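PDB 1TQ8: hypothetical protein Rv1636 from Mycobacterium tuberculosis, which is of undetermined detailed function but belongs to the universal stress protein A family, some members of which bind ATP. Local coordinates for residues S15-V20 / A120-V125; V22-S27 / L47-A52; E81-A86 / E100-G105. All coordinates share one frame; numbering follows the deposited sequence.

Interaction 1: S15-V20 / A120-V125; sequences SAYKTV and ADLLVV
OD1 of Asp121 reaches back to the loop entering strand 19-23 and takes the amide of Lys18 on its syn lone pair, 2.7 Å from Lys18 N, with an angle of 157° at the hydrogen. The next amide adds a looser grip: Thr19 N lies 3.4 Å from both OD1 and OD2 of Asp121, two weak bonds forking over the carboxylate. In return Asp121 N gives a nearly straight bond to Thr19 O at 3.0 Å, and residue 121 thus ties down this turn with backbone and side chain together. The carboxylate gets there because CG of Asp121 sits between its own backbone N and carbonyl carbon (chi1 52°). There is a price: Asp121 OD2 comes within 2.9 Å of Thr19 O, two acceptors with no hydrogen bond between them, a close approach that probably costs some repulsion. These residues lead into two adjacent parallel strands of the alpha/beta sheet, where Val20 is bridged to Leu122. Next to the carboxylate, Tyr17 presents one ring face to Leu122, whose CB stands 3.9 Å from the ring centroid, almost on the normal, in a CH-pi contact. On the same side of the ring, CD2 of Leu122 reaches the CD1 corner, 3.5 Å from Tyr17 CD1, the two side chains crossing at about a right angle. Beyond it, CG1 of Val20 meets Leu122 CD2 at 4.0 Å and also touches CG2 of Val124, making an apolar row that Ile40 and Ala37 of helix 28-41 help cover. The second subunit meets both elements: its Asp152 bonds Tyr17 OH, its Arg36 forms a cation-pi contact with the ring, and one of its strands pairs in parallel with strand 122-126, carrying the sheet across the interface.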
# COMPACT_ATOMS: atom_id res chain seq x y z
N SER A 15 -5.57 28.11 1.09
CA SER A 15 -5.21 28.68 2.39
C SER A 15 -4.55 27.63 3.27
O SER A 15 -4.38 26.48 2.86
CB SER A 15 -6.45 29.24 3.08
OG SER A 15 -7.45 28.24 3.20
N ALA A 16 -4.17 28.03 4.48
CA ALA A 16 -3.54 27.11 5.42
C ALA A 16 -4.56 26.11 5.94
O ALA A 16 -5.77 26.34 5.88
CB ALA A 16 -2.93 27.89 6.58
N TYR A 17 -4.07 24.99 6.45
CA TYR A 17 -4.95 23.97 6.99
C TYR A 17 -5.62 24.50 8.25
O TYR A 17 -4.97 25.07 9.11
CB TYR A 17 -4.13 22.72 7.34
CG TYR A 17 -3.62 21.99 6.13
CD1 TYR A 17 -2.27 21.74 5.97
CD2 TYR A 17 -4.51 21.51 5.16
CE1 TYR A 17 -1.80 21.05 4.86
CE2 TYR A 17 -4.05 20.81 4.05
CZ TYR A 17 -2.70 20.58 3.91
OH TYR A 17 -2.23 19.88 2.82
N LYS A 18 -6.93 24.31 8.35
CA LYS A 18 -7.66 24.77 9.51
C LYS A 18 -7.92 23.70 10.57
O LYS A 18 -7.86 23.98 11.76
CB LYS A 18 -9.00 25.37 9.10
CG LYS A 18 -8.93 26.38 7.97
CD LYS A 18 -10.33 26.94 7.72
CE LYS A 18 -10.37 27.80 6.46
NZ LYS A 18 -10.27 26.97 5.22
N THR A 19 -8.21 22.47 10.13
CA THR A 19 -8.49 21.38 11.07
C THR A 19 -7.60 20.17 10.86
O THR A 19 -7.81 19.38 9.95
CB THR A 19 -9.96 20.93 10.95
OG1 THR A 19 -10.83 22.06 11.14
CG2 THR A 19 -10.28 19.88 12.01
N VAL A 20 -6.61 20.03 11.74
CA VAL A 20 -5.63 18.95 11.68
C VAL A 20 -5.90 17.82 12.66
O VAL A 20 -6.13 18.06 13.85
CB VAL A 20 -4.22 19.49 11.98
CG1 VAL A 20 -3.17 18.43 11.68
CG2 VAL A 20 -3.97 20.75 11.18
N ALA A 120 -12.12 17.71 8.84
CA ALA A 120 -10.66 17.82 8.79
C ALA A 120 -10.16 18.11 7.37
O ALA A 120 -10.87 17.84 6.40
CB ALA A 120 -10.03 16.51 9.30
N ASP A 121 -8.96 18.66 7.27
CA ASP A 121 -8.38 18.93 5.96
C ASP A 121 -6.97 18.33 5.86
O ASP A 121 -6.35 18.32 4.80
CB ASP A 121 -8.38 20.43 5.63
CG ASP A 121 -7.76 21.29 6.71
OD1 ASP A 121 -8.08 22.49 6.76
OD2 ASP A 121 -6.94 20.77 7.51
N LEU A 122 -6.49 17.79 6.98
CA LEU A 122 -5.17 17.18 7.01
C LEU A 122 -5.06 16.10 8.09
O LEU A 122 -5.33 16.36 9.26
CB LEU A 122 -4.11 18.25 7.26
CG LEU A 122 -2.70 17.71 7.57
CD1 LEU A 122 -2.21 16.97 6.33
CD2 LEU A 122 -1.74 18.84 7.94
N LEU A 123 -4.67 14.89 7.69
CA LEU A 123 -4.49 13.81 8.65
C LEU A 123 -2.99 13.57 8.75
O LEU A 123 -2.29 13.55 7.74
CB LEU A 123 -5.18 12.53 8.20
CG LEU A 123 -6.67 12.64 7.90
CD1 LEU A 123 -7.17 11.27 7.53
CD2 LEU A 123 -7.43 13.19 9.11
N VAL A 124 -2.51 13.37 9.97
CA VAL A 124 -1.09 13.17 10.21
C VAL A 124 -0.80 11.94 11.05
O VAL A 124 -1.46 11.72 12.07
CB VAL A 124 -0.51 14.37 10.99
CG1 VAL A 124 0.97 14.20 11.17
CG2 VAL A 124 -0.85 15.67 10.28
N VAL A 125 0.19 11.15 10.65
CA VAL A 125 0.60 9.99 11.44
C VAL A 125 2.10 9.83 11.37
O VAL A 125 2.74 10.29 10.43
CB VAL A 125 -0.06 8.67 10.95
CG1 VAL A 125 -1.57 8.75 11.10
CG2 VAL A 125 0.33 8.38 9.50

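Interaction 2: V22-S27 / L47-A52; sequences VGTDGS and LIIASA
Val22 and Gly23 close the first strand of a beta-alpha-beta unit and pair in parallel with Ile49 and Ala50 of its second strand, helix 28-41 making the crossover between them. The ladder is regular: Val22 N donates to Ile48 O at 3.0 Å, Ala50 N to Val22 O at 2.8 Å, and Thr24 N to Ala50 O at 2.7 Å. At Gly23, which has no side chain, the CA-H turns toward Ala50 O and adds a CA-H...O contact. On the face carrying Val22 and Ile49, CG1 of Val22 occupies the position between its backbone N and carbonyl carbon, from which it touches both CD1 of Leu47 and CG1 of Ile49. Further along, methyl meets methyl, Thr24 CG2 lying 3.7 Å from Ile49 CG2. Helix 28-41 covers the Val22 end of this face through Ala37, with Val34 on Thr24, and helix 79-91 shares it through Ala86 on Ile49. Past the ladder the chains begin to part, and a side chain takes over from the backbone: OG of Ser51, anti to its own N (chi1 -173°), donates to Thr24 O at 2.7 Å, within the carbonyl plane. Thr24 then starts the turn into the helix. Its OG1 accepts from Gly26 N at 2.9 Å, an ST turn, and an Asx turn follows directly as Asp25 OD1 accepts from Ser27 N at 3.2 Å. That same oxygen is gripped twice: Ser27 OG donates to the syn lone pair of Asp25 OD1 at 2.8 Å, whereas the amide of Ser27 comes from above the carboxylate plane. Ser27 is the N-cap of helix 28-41. In nucleotide-binding relatives the loop after this first strand helps line the ATP site; whether it does here is not established. Asp25 also packs on Thr132 of the third subunit.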
# COMPACT_ATOMS: atom_id res chain seq x y z
N VAL A 22 -4.20 14.27 14.11
CA VAL A 22 -2.98 13.48 14.16
C VAL A 22 -3.22 12.30 15.07
O VAL A 22 -3.89 12.43 16.08
CB VAL A 22 -1.76 14.29 14.71
CG1 VAL A 22 -2.05 14.82 16.11
CG2 VAL A 22 -0.52 13.41 14.73
N GLY A 23 -2.66 11.15 14.70
CA GLY A 23 -2.84 9.96 15.51
C GLY A 23 -1.59 9.62 16.29
O GLY A 23 -0.48 9.85 15.81
N THR A 24 -1.75 9.11 17.50
CA THR A 24 -0.59 8.73 18.30
C THR A 24 -0.88 7.56 19.22
O THR A 24 -1.96 7.47 19.81
CB THR A 24 -0.08 9.89 19.19
OG1 THR A 24 0.97 9.40 20.03
CG2 THR A 24 -1.19 10.42 20.09
N ASP A 25 0.11 6.68 19.35
CA ASP A 25 -0.02 5.53 20.23
C ASP A 25 0.89 5.77 21.44
O ASP A 25 1.06 4.90 22.29
CB ASP A 25 0.36 4.24 19.49
CG ASP A 25 1.86 4.12 19.22
OD1 ASP A 25 2.51 5.13 18.90
OD2 ASP A 25 2.39 2.99 19.32
N GLY A 26 1.47 6.96 21.51
CA GLY A 26 2.33 7.31 22.63
C GLY A 26 3.80 7.00 22.44
O GLY A 26 4.62 7.31 23.31
N SER A 27 4.16 6.40 21.31
CA SER A 27 5.55 6.05 21.02
C SER A 27 6.32 7.32 20.71
O SER A 27 5.75 8.41 20.73
CB SER A 27 5.62 5.13 19.80
OG SER A 27 5.23 5.83 18.63
N LEU A 47 -6.37 21.52 16.35
CA LEU A 47 -5.59 20.28 16.35
C LEU A 47 -6.31 19.20 17.16
O LEU A 47 -6.51 19.36 18.36
CB LEU A 47 -4.21 20.50 16.98
CG LEU A 47 -3.35 19.23 17.06
CD1 LEU A 47 -3.11 18.70 15.65
CD2 LEU A 47 -2.03 19.53 17.74
N ILE A 48 -6.69 18.11 16.51
CA ILE A 48 -7.36 17.02 17.22
C ILE A 48 -6.38 15.88 17.33
O ILE A 48 -5.87 15.40 16.32
CB ILE A 48 -8.60 16.54 16.46
CG1 ILE A 48 -9.59 17.69 16.31
CG2 ILE A 48 -9.26 15.40 17.21
CD1 ILE A 48 -10.81 17.35 15.49
N ILE A 49 -6.11 15.45 18.56
CA ILE A 49 -5.18 14.34 18.78
C ILE A 49 -5.94 13.07 19.05
O ILE A 49 -6.72 12.99 20.00
CB ILE A 49 -4.28 14.58 19.98
CG1 ILE A 49 -3.52 15.89 19.82
CG2 ILE A 49 -3.29 13.41 20.10
CD1 ILE A 49 -2.51 16.13 20.94
N ALA A 50 -5.70 12.05 18.22
CA ALA A 50 -6.40 10.78 18.36
C ALA A 50 -5.50 9.61 18.70
O ALA A 50 -4.31 9.60 18.35
CB ALA A 50 -7.17 10.46 17.06
N SER A 51 -6.08 8.63 19.38
CA SER A 51 -5.36 7.42 19.75
C SER A 51 -6.34 6.25 19.75
O SER A 51 -7.45 6.36 20.28
CB SER A 51 -4.73 7.55 21.13
OG SER A 51 -3.90 6.44 21.41
N ALA A 52 -5.93 5.14 19.16
CA ALA A 52 -6.79 3.97 19.09
C ALA A 52 -6.85 3.27 20.42
O ALA A 52 -5.83 3.05 21.07
CB ALA A 52 -6.29 3.02 18.02

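Interaction 3: E81-A86 / E100-G105; sequences EILHDA and ERPIVG
Helix 81-86 and strand 100-103 run roughly antiparallel, their directions 145° apart and their axes 8.6 Å from one another at closest approach, with Leu83 and Glu100 closest in the backbone. No hydrogen bond joins the two; on the helix side Leu83 carries nearly all of the contact. Its CG stands anti to the carbonyl carbon, beside the backbone N (chi1 -71°), which sends the branched end off the helix and over the strand. There CD1 meets the ring of Pro102 at CG, 3.9 Å away, the two side chains crossing at about a right angle, while CD2 of Leu83 lies 4.0 Å from Arg101 O. That carbonyl is turned in the sheet toward the backbone of Ser51, and Leu83 also packs on the Ser51 side chain. The helix belongs to a crossover: strand 46-52 leads through helix 79-91 to strand 97-103, and the two strands lie side by side in the parallel sheet, a beta-alpha-beta unit of the alpha/beta fold. Glu100 comes at Leu83 from the strand side. CB of Glu100 rests 3.8 Å from Leu83 CB, and beyond CG the chain is extended, bringing the carboxylate alongside the helix with Glu100 OE2 3.4 Å from Leu83 CB. OE2 stays 3.8 Å from His84 N, too far to bond. The charge therefore borders the apolar side chain rather than being paired within this contact, although any positive charge on the His84 ring, not far off, might attract it. Tyr80, one turn of helix before His84, packs on both Glu100 and Pro102. Arg101 points away from the helix; its guanidinium forms a salt bridge through NH1 with Glu118, and the side chain packs against Leu114 of helix 107-117.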
# COMPACT_ATOMS: atom_id res chain seq x y z
N GLU A 81 -3.89 9.03 29.58
CA GLU A 81 -2.61 9.60 29.99
C GLU A 81 -1.82 9.92 28.73
O GLU A 81 -1.20 10.98 28.63
CB GLU A 81 -1.84 8.60 30.85
CG GLU A 81 -0.46 9.09 31.23
CD GLU A 81 0.22 8.20 32.25
OE1 GLU A 81 1.35 8.54 32.67
OE2 GLU A 81 -0.36 7.16 32.64
N ILE A 82 -1.85 9.00 27.78
CA ILE A 82 -1.18 9.18 26.50
C ILE A 82 -1.78 10.39 25.81
O ILE A 82 -1.07 11.22 25.26
CB ILE A 82 -1.37 7.94 25.60
CG1 ILE A 82 -0.55 6.77 26.15
CG2 ILE A 82 -0.98 8.26 24.16
CD1 ILE A 82 -0.83 5.45 25.46
N LEU A 83 -3.10 10.51 25.83
CA LEU A 83 -3.72 11.65 25.18
C LEU A 83 -3.32 12.94 25.88
O LEU A 83 -2.98 13.92 25.23
CB LEU A 83 -5.25 11.49 25.16
CG LEU A 83 -5.74 10.41 24.19
CD1 LEU A 83 -7.23 10.24 24.35
CD2 LEU A 83 -5.39 10.78 22.74
N HIS A 84 -3.36 12.91 27.21
CA HIS A 84 -2.99 14.08 28.01
C HIS A 84 -1.56 14.52 27.67
O HIS A 84 -1.31 15.70 27.41
CB HIS A 84 -3.10 13.75 29.50
CG HIS A 84 -2.56 14.82 30.39
ND1 HIS A 84 -3.26 15.98 30.68
CD2 HIS A 84 -1.37 14.94 31.03
CE1 HIS A 84 -2.53 16.75 31.46
NE2 HIS A 84 -1.38 16.15 31.68
N ASP A 85 -0.62 13.58 27.68
CA ASP A 85 0.75 13.93 27.37
C ASP A 85 0.88 14.46 25.95
O ASP A 85 1.61 15.43 25.71
CB ASP A 85 1.66 12.72 27.56
CG ASP A 85 1.71 12.25 29.00
OD1 ASP A 85 1.34 13.05 29.91
OD2 ASP A 85 2.12 11.09 29.24
N ALA A 86 0.16 13.86 25.00
CA ALA A 86 0.24 14.34 23.63
C ALA A 86 -0.25 15.77 23.57
O ALA A 86 0.29 16.60 22.86
CB ALA A 86 -0.61 13.45 22.71
N GLU A 100 -8.28 16.27 22.62
CA GLU A 100 -7.96 14.86 22.52
C GLU A 100 -9.19 14.08 22.11
O GLU A 100 -10.31 14.56 22.27
CB GLU A 100 -7.46 14.35 23.85
CG GLU A 100 -8.57 14.24 24.86
CD GLU A 100 -8.06 13.90 26.22
OE1 GLU A 100 -8.84 13.34 27.01
OE2 GLU A 100 -6.87 14.20 26.50
N ARG A 101 -8.97 12.86 21.63
CA ARG A 101 -10.07 12.03 21.17
C ARG A 101 -9.65 10.56 21.11
O ARG A 101 -8.63 10.23 20.52
CB ARG A 101 -10.43 12.47 19.76
CG ARG A 101 -11.83 12.19 19.30
CD ARG A 101 -12.59 13.49 19.33
NE ARG A 101 -13.65 13.52 18.34
CZ ARG A 101 -14.33 14.62 18.03
NH1 ARG A 101 -14.04 15.76 18.64
NH2 ARG A 101 -15.30 14.57 17.11
N PRO A 102 -10.41 9.67 21.77
CA PRO A 102 -10.05 8.25 21.72
C PRO A 102 -10.74 7.71 20.45
O PRO A 102 -11.84 8.16 20.10
CB PRO A 102 -10.70 7.68 22.98
CG PRO A 102 -10.84 8.85 23.87
CD PRO A 102 -11.28 9.93 22.93
N ILE A 103 -10.08 6.78 19.77
CA ILE A 103 -10.62 6.15 18.55
C ILE A 103 -11.01 4.74 18.94
O ILE A 103 -10.23 3.99 19.53
CB ILE A 103 -9.56 6.10 17.43
CG1 ILE A 103 -9.47 7.45 16.73
CG2 ILE A 103 -9.89 5.01 16.44
CD1 ILE A 103 -10.63 7.75 15.85
N VAL A 104 -12.21 4.36 18.56
CA VAL A 104 -12.74 3.06 18.92
C VAL A 104 -13.11 2.17 17.73
O VAL A 104 -13.58 2.65 16.70
CB VAL A 104 -13.95 3.32 19.83
CG1 VAL A 104 -14.94 2.23 19.71
CG2 VAL A 104 -13.48 3.49 21.26
N GLY A 105 -12.89 0.86 17.88
CA GLY A 105 -13.21 -0.07 16.81
C GLY A 105 -12.18 -0.08 15.70
O GLY A 105 -11.01 0.26 15.92

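All three contacts involve one parallel sheet, ordered 97-103, 46-52, 19-23, 122-126: interactions 1 and 2 pair strands within it, and interaction 3 packs helix 79-91 on its strand 97-103. Interactions 1 and 2 share strand 19-23, their centres about 14 Å apart, and touch where Val20 O meets Ile48 N. Interaction 3 is centred about 6 Å from interaction 2, with Ser51 pairing with Arg101 and Ile103, but does not touch interaction 1. In sequence, interaction 2 closes before interaction 3 opens, both within the span bracketed by interaction 1. This 3-2-1-4 order puts the first strand inside the sheet, with 97-103 and 122-126 outermost within the chain; the second subunit extends the 122-126 edge.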